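EIAV protease (Equine infectious anemia virus, PDB 1FMB) is a homodimeric aspartic protease that probably cleaves the viral polyprotein during virion maturation, held here in complex with the inhibitor HBY-793. Local coordinates at residues A36-L41 with F63-T68; R46-T51 with K77-V82. The protein carries 1 engineered substitution. All blocks are in the same frame, centred on the assembly; numbering follows the deposited sequence.

Contact 1: A36-L41 with F63-T68; sequences AHYNRL and FSTPVT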
loop_
_atom_site.group_PDB
_atom_site.type_symbol
_atom_site.label_atom_id
_atom_site.label_comp_id
_atom_site.label_asym_id
_atom_site.label_seq_id
_atom_site.Cartn_x
_atom_site.Cartn_y
_atom_site.Cartn_z
ATOM N N ALA A 36 -9.309 13.235 10.999
ATOM C CA ALA A 36 -10.694 13.619 10.732
ATOM C C ALA A 36 -11.548 12.423 11.174
ATOM O O ALA A 36 -12.545 12.664 11.849
ATOM C CB ALA A 36 -11.035 13.897 9.282
ATOM N N HIS A 37 -11.132 11.174 10.894
ATOM C CA HIS A 37 -11.889 10.012 11.353
ATOM C C HIS A 37 -11.831 9.850 12.871
ATOM O O HIS A 37 -12.865 9.537 13.472
ATOM C CB HIS A 37 -11.418 8.725 10.662
ATOM C CG HIS A 37 -11.982 8.616 9.286
ATOM N ND1 HIS A 37 -11.613 7.625 8.392
ATOM C CD2 HIS A 37 -12.800 9.442 8.582
ATOM C CE1 HIS A 37 -12.283 7.756 7.270
ATOM N NE2 HIS A 37 -13.019 8.864 7.340
ATOM N N TYR A 38 -10.690 10.085 13.523
ATOM C CA TYR A 38 -10.488 9.973 14.963
ATOM C C TYR A 38 -11.447 10.949 15.648
ATOM O O TYR A 38 -12.161 10.626 16.614
ATOM C CB TYR A 38 -9.001 10.182 15.274
ATOM C CG TYR A 38 -8.782 10.358 16.757
ATOM C CD1 TYR A 38 -8.617 9.244 17.561
ATOM C CD2 TYR A 38 -8.706 11.647 17.302
ATOM C CE1 TYR A 38 -8.477 9.412 18.930
ATOM C CE2 TYR A 38 -8.549 11.801 18.667
ATOM C CZ TYR A 38 -8.413 10.690 19.458
ATOM O OH TYR A 38 -8.256 10.771 20.824
ATOM N N ASN A 39 -11.586 12.142 15.089
ATOM C CA ASN A 39 -12.481 13.170 15.630
ATOM C C ASN A 39 -13.955 12.860 15.483
ATOM O O ASN A 39 -14.799 13.450 16.150
ATOM C CB ASN A 39 -12.242 14.517 14.948
ATOM C CG ASN A 39 -10.884 15.072 15.349
ATOM O OD1 ASN A 39 -10.336 15.899 14.616
ATOM N ND2 ASN A 39 -10.293 14.705 16.461
ATOM N N ARG A 40 -14.314 11.946 14.601
ATOM C CA ARG A 40 -15.687 11.545 14.360
ATOM C C ARG A 40 -16.052 10.254 15.086
ATOM O O ARG A 40 -17.222 9.877 15.023
ATOM C CB ARG A 40 -15.838 11.200 12.863
ATOM C CG ARG A 40 -16.359 12.261 11.919
ATOM C CD ARG A 40 -16.099 11.862 10.465
ATOM N NE ARG A 40 -16.799 10.670 10.007
ATOM C CZ ARG A 40 -16.818 10.243 8.748
ATOM N NH1 ARG A 40 -16.217 10.900 7.752
ATOM N NH2 ARG A 40 -17.476 9.149 8.401
ATOM N N LEU A 41 -15.111 9.551 15.737
ATOM C CA LEU A 41 -15.448 8.315 16.414
ATOM C C LEU A 41 -16.468 8.577 17.516
ATOM O O LEU A 41 -16.385 9.576 18.235
ATOM C CB LEU A 41 -14.178 7.682 17.002
ATOM C CG LEU A 41 -13.094 7.244 16.008
ATOM C CD1 LEU A 41 -11.971 6.605 16.804
ATOM C CD2 LEU A 41 -13.521 6.235 14.924
ATOM N N PHE A 63 0.190 9.740 16.602
ATOM C CA PHE A 63 -0.041 9.416 18.012
ATOM C C PHE A 63 -0.755 8.045 17.930
ATOM O O PHE A 63 -1.231 7.763 16.828
ATOM C CB PHE A 63 -0.867 10.298 18.868
ATOM C CG PHE A 63 -2.221 10.715 18.477
ATOM C CD1 PHE A 63 -3.328 9.964 18.844
ATOM C CD2 PHE A 63 -2.358 11.901 17.784
ATOM C CE1 PHE A 63 -4.586 10.441 18.507
ATOM C CE2 PHE A 63 -3.622 12.360 17.420
ATOM C CZ PHE A 63 -4.729 11.615 17.792
ATOM N N SER A 64 -0.747 7.234 18.950
ATOM C CA SER A 64 -1.459 5.949 18.882
ATOM C C SER A 64 -2.696 6.075 19.797
ATOM O O SER A 64 -2.723 6.847 20.766
ATOM C CB SER A 64 -0.618 4.736 19.142
ATOM O OG SER A 64 -0.171 4.649 20.445
ATOM N N THR A 65 -3.687 5.222 19.532
ATOM C CA THR A 65 -4.942 5.264 20.334
ATOM C C THR A 65 -5.588 3.901 20.344
ATOM O O THR A 65 -5.515 3.195 19.334
ATOM C CB THR A 65 -5.858 6.347 19.750
ATOM O OG1 THR A 65 -6.922 6.663 20.671
ATOM C CG2 THR A 65 -6.534 6.043 18.399
ATOM N N PRO A 66 -6.209 3.447 21.424
ATOM C CA PRO A 66 -6.824 2.126 21.537
ATOM C C PRO A 66 -8.151 2.112 20.807
ATOM O O PRO A 66 -8.950 3.075 20.785
ATOM C CB PRO A 66 -6.933 1.824 23.060
ATOM C CG PRO A 66 -6.771 3.156 23.724
ATOM C CD PRO A 66 -6.335 4.168 22.698
ATOM N N VAL A 67 -8.369 1.018 20.045
ATOM C CA VAL A 67 -9.587 0.917 19.278
ATOM C C VAL A 67 -10.084 -0.541 19.330
ATOM O O VAL A 67 -9.397 -1.464 19.699
ATOM C CB VAL A 67 -9.504 1.270 17.759
ATOM C CG1 VAL A 67 -9.100 2.721 17.434
ATOM C CG2 VAL A 67 -8.551 0.321 17.016
ATOM N N THR A 68 -11.364 -0.711 19.093
ATOM C CA THR A 68 -12.050 -1.974 18.932
ATOM C C THR A 68 -12.575 -1.940 17.477
ATOM O O THR A 68 -13.329 -1.081 16.979
ATOM C CB THR A 68 -13.297 -2.129 19.823
ATOM O OG1 THR A 68 -12.703 -2.237 21.120
ATOM C CG2 THR A 68 -13.852 -3.507 19.489
#

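Contact 2: R46-T51 with K77-V82; sequences RKYQGT and KTRMLV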
loop_
_atom_site.group_PDB
_atom_site.type_symbol
_atom_site.label_atom_id
_atom_site.label_comp_id
_atom_site.label_asym_id
_atom_site.label_seq_id
_atom_site.Cartn_x
_atom_site.Cartn_y
_atom_site.Cartn_z
ATOM N N ARG A 46 -7.521 7.102 25.159
ATOM C CA ARG A 46 -6.425 8.037 25.296
ATOM C C ARG A 46 -5.581 8.059 24.028
ATOM O O ARG A 46 -5.684 7.281 23.080
ATOM C CB ARG A 46 -5.660 7.741 26.565
ATOM N N LYS A 47 -4.740 9.080 23.998
ATOM C CA LYS A 47 -3.820 9.322 22.872
ATOM C C LYS A 47 -2.424 9.121 23.447
ATOM O O LYS A 47 -2.054 9.709 24.483
ATOM C CB LYS A 47 -4.271 10.718 22.545
ATOM C CG LYS A 47 -4.247 11.542 21.306
ATOM C CD LYS A 47 -4.799 12.939 21.548
ATOM C CE LYS A 47 -4.495 13.908 20.417
ATOM N NZ LYS A 47 -3.144 14.538 20.482
ATOM N N TYR A 48 -1.587 8.256 22.916
ATOM C CA TYR A 48 -0.223 7.975 23.342
ATOM C C TYR A 48 0.693 8.544 22.251
ATOM O O TYR A 48 0.417 8.315 21.084
ATOM C CB TYR A 48 0.072 6.485 23.428
ATOM C CG TYR A 48 -0.926 5.908 24.419
ATOM C CD1 TYR A 48 -0.649 6.077 25.778
ATOM C CD2 TYR A 48 -2.090 5.262 24.036
ATOM C CE1 TYR A 48 -1.519 5.577 26.735
ATOM C CE2 TYR A 48 -2.958 4.761 24.994
ATOM C CZ TYR A 48 -2.678 4.922 26.338
ATOM O OH TYR A 48 -3.524 4.437 27.324
ATOM N N GLN A 49 1.700 9.315 22.644
ATOM C CA GLN A 49 2.580 9.950 21.662
ATOM C C GLN A 49 3.280 8.859 20.867
ATOM O O GLN A 49 3.621 7.828 21.451
ATOM C CB GLN A 49 3.579 10.859 22.387
ATOM C CG GLN A 49 4.594 11.594 21.548
ATOM C CD GLN A 49 4.201 12.869 20.842
ATOM O OE1 GLN A 49 4.454 13.983 21.331
ATOM N NE2 GLN A 49 3.596 12.701 19.666
ATOM N N GLY A 50 3.509 9.058 19.573
ATOM C CA GLY A 50 4.162 8.004 18.776
ATOM C C GLY A 50 5.392 8.604 18.098
ATOM O O GLY A 50 5.703 9.763 18.367
ATOM N N THR A 51 6.086 7.837 17.278
ATOM C CA THR A 51 7.313 8.289 16.598
ATOM C C THR A 51 7.288 8.213 15.061
ATOM O O THR A 51 8.296 7.944 14.402
ATOM C CB THR A 51 8.489 7.333 16.846
ATOM O OG1 THR A 51 8.057 5.998 16.482
ATOM C CG2 THR A 51 8.901 7.439 18.317
ATOM N N LYS A 77 -9.203 -5.927 19.322
ATOM C CA LYS A 77 -8.931 -4.826 20.255
ATOM C C LYS A 77 -7.447 -4.550 20.029
ATOM O O LYS A 77 -6.599 -5.442 20.221
ATOM C CB LYS A 77 -9.070 -5.330 21.677
ATOM C CG LYS A 77 -10.009 -4.699 22.654
ATOM C CD LYS A 77 -11.280 -5.552 22.567
ATOM C CE LYS A 77 -12.237 -5.308 23.724
ATOM N NZ LYS A 77 -12.761 -3.907 23.805
ATOM N N THR A 78 -7.119 -3.364 19.546
ATOM C CA THR A 78 -5.708 -3.096 19.306
ATOM C C THR A 78 -5.444 -1.601 19.352
ATOM O O THR A 78 -6.300 -0.869 19.859
ATOM C CB THR A 78 -5.372 -3.709 17.931
ATOM O OG1 THR A 78 -3.956 -3.597 17.755
ATOM C CG2 THR A 78 -6.157 -3.041 16.817
ATOM N N ARG A 79 -4.262 -1.145 18.956
ATOM C CA ARG A 79 -3.949 0.251 18.920
ATOM C C ARG A 79 -3.804 0.624 17.439
ATOM O O ARG A 79 -3.352 -0.219 16.641
ATOM C CB ARG A 79 -2.670 0.656 19.623
ATOM C CG ARG A 79 -2.970 0.845 21.108
ATOM C CD ARG A 79 -2.314 2.128 21.573
ATOM N NE ARG A 79 -1.796 1.987 22.926
ATOM C CZ ARG A 79 -0.555 2.391 23.221
ATOM N NH1 ARG A 79 0.284 2.912 22.330
ATOM N NH2 ARG A 79 -0.139 2.236 24.475
ATOM N N MET A 80 -4.201 1.824 17.043
ATOM C CA MET A 80 -4.063 2.263 15.678
ATOM C C MET A 80 -3.322 3.609 15.752
ATOM O O MET A 80 -3.531 4.333 16.729
ATOM C CB MET A 80 -5.404 2.622 15.030
ATOM C CG MET A 80 -5.967 1.432 14.275
ATOM S SD MET A 80 -7.512 1.809 13.444
ATOM C CE MET A 80 -7.120 2.299 11.754
ATOM N N LEU A 81 -2.495 3.894 14.761
ATOM C CA LEU A 81 -1.856 5.214 14.773
ATOM C C LEU A 81 -2.846 6.232 14.231
ATOM O O LEU A 81 -3.855 5.880 13.550
ATOM C CB LEU A 81 -0.646 5.215 13.819
ATOM C CG LEU A 81 0.397 4.140 14.176
ATOM C CD1 LEU A 81 1.579 4.218 13.223
ATOM C CD2 LEU A 81 0.847 4.339 15.617
ATOM N N VAL A 82 -2.701 7.514 14.533
ATOM C CA VAL A 82 -3.561 8.605 14.025
ATOM C C VAL A 82 -2.648 9.629 13.317
ATOM O O VAL A 82 -1.595 10.026 13.859
ATOM C CB VAL A 82 -4.358 9.278 15.147
ATOM C CG1 VAL A 82 -5.224 10.338 14.505
ATOM C CG2 VAL A 82 -5.156 8.237 15.938
#

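Contact 1: A36-L41 with F63-T68
Y38 and F63 meet as an edge-to-face aromatic pair: the leading edge of the F63 ring, its CE1 and CZ atoms, points into one face of the Y38 ring. The ring centroids are 5.2 Å apart and the planes stand at 81°, close to a true T. The fit is not centred, since CE1 of F63 sits above the plane but shifted toward the rim of the tyrosine ring, and the closest approach between the two rings is Y38 CE2 to F63 CZ, 3.9 Å. T65, two residues further along the strand, reaches the same tyrosine differently. Its OG1 arrives at the ring's edge, near the ring plane, 3.6 Å from Y38 CE1, while its methyl CG2 lies 3.9 Å from both CD1 and CE1 of Y38. The phenylalanine thus takes a face and the threonine an edge, and no hydrogen bond crosses between the segments.

Torsions place both partners. Y38 extends off the helix with CG anti to the backbone N (chi1 168°), which carries the ring across to the strand; T65 also has OG1 anti to its N (chi1 -166°), and that oxygen is hydrogen-bonded to the carbonyl oxygen of R46, so its polar need is met beside an aromatic neighbour. Further out, K47 makes a cation-pi contact with F63 and also touches Y38, and V82 of strand 74-83 packs against F63, T65 and Y38. The backbone of F63 and T65 is paired with V82 and M80 of that strand. Here, then, is a short helix packed on the sheet, with Y38 as its main contact to strand 58-71, within the compact, beta-rich subunit of a retroviral aspartyl protease.

Contact 2: R46-T51 with K77-V82
The guanidinium of R79 lies almost flat on one face of the Y48 ring, the two planes only 15° apart and the centres separated by 3.9 Å. The overlap is displaced: CZ of R79 is 34° off the ring normal, so the cation-pi contact is off-centre and falls on the CG and CD2 side of the tyrosine. There R79 CZ comes to 3.4 Å from Y48 CD2, and that ring carbon lies over the middle of the guanidinium plane. NE of R79 rests 3.5 Å from Y48 CD2, while NH2 of R79 is the group over the ring face, offset toward its rim. NH1 of R79 extends back past the ring to lie 3.7 Å from Y48 CB.

The arginine reaches this position by a bent course, turning at chi2 and chi3 rather than running fully extended. A weak hydrogen bond from NH1 to OG of S64 gives the guanidinium a second attachment, on the strand that lies between the two partners, and may help to hold it level over the ring. Both side chains are exposed, so the stack forms on the surface of the protein.

Strand 58-71 is the middle element: Y48 pairs with S64 through backbone hydrogen bonds on one side, and strand 74-83 pairs with the same strand on the other, M80 with T65 and T78 with V67. Y48 and R79 therefore reach over S64 to meet across two strand spacings. The Y48 side chain also touches S64, while on strand 74-83 the side chains of M80 and V82 pack on L33 of strand 32-34, and V82 reaches T35 of helix 35-40.

How the contacts relate
Contact 1 is largely buried and contact 2 lies on the surface, yet both depend on strand 58-71. In contact 1 that strand supplies F63 and T65 to meet the helix; in contact 2 it runs between the two segments and pairs with both. F63 and T65 turn to the helix-covered side of the sheet, whereas S64 between them serves the outer side beside Y48 and R79. The chemistry follows: an uncharged aromatic pair inside, a charged guanidinium on an aromatic ring outside. K47, next to Y48 in the chain, connects the two through its cation-pi contact with F63.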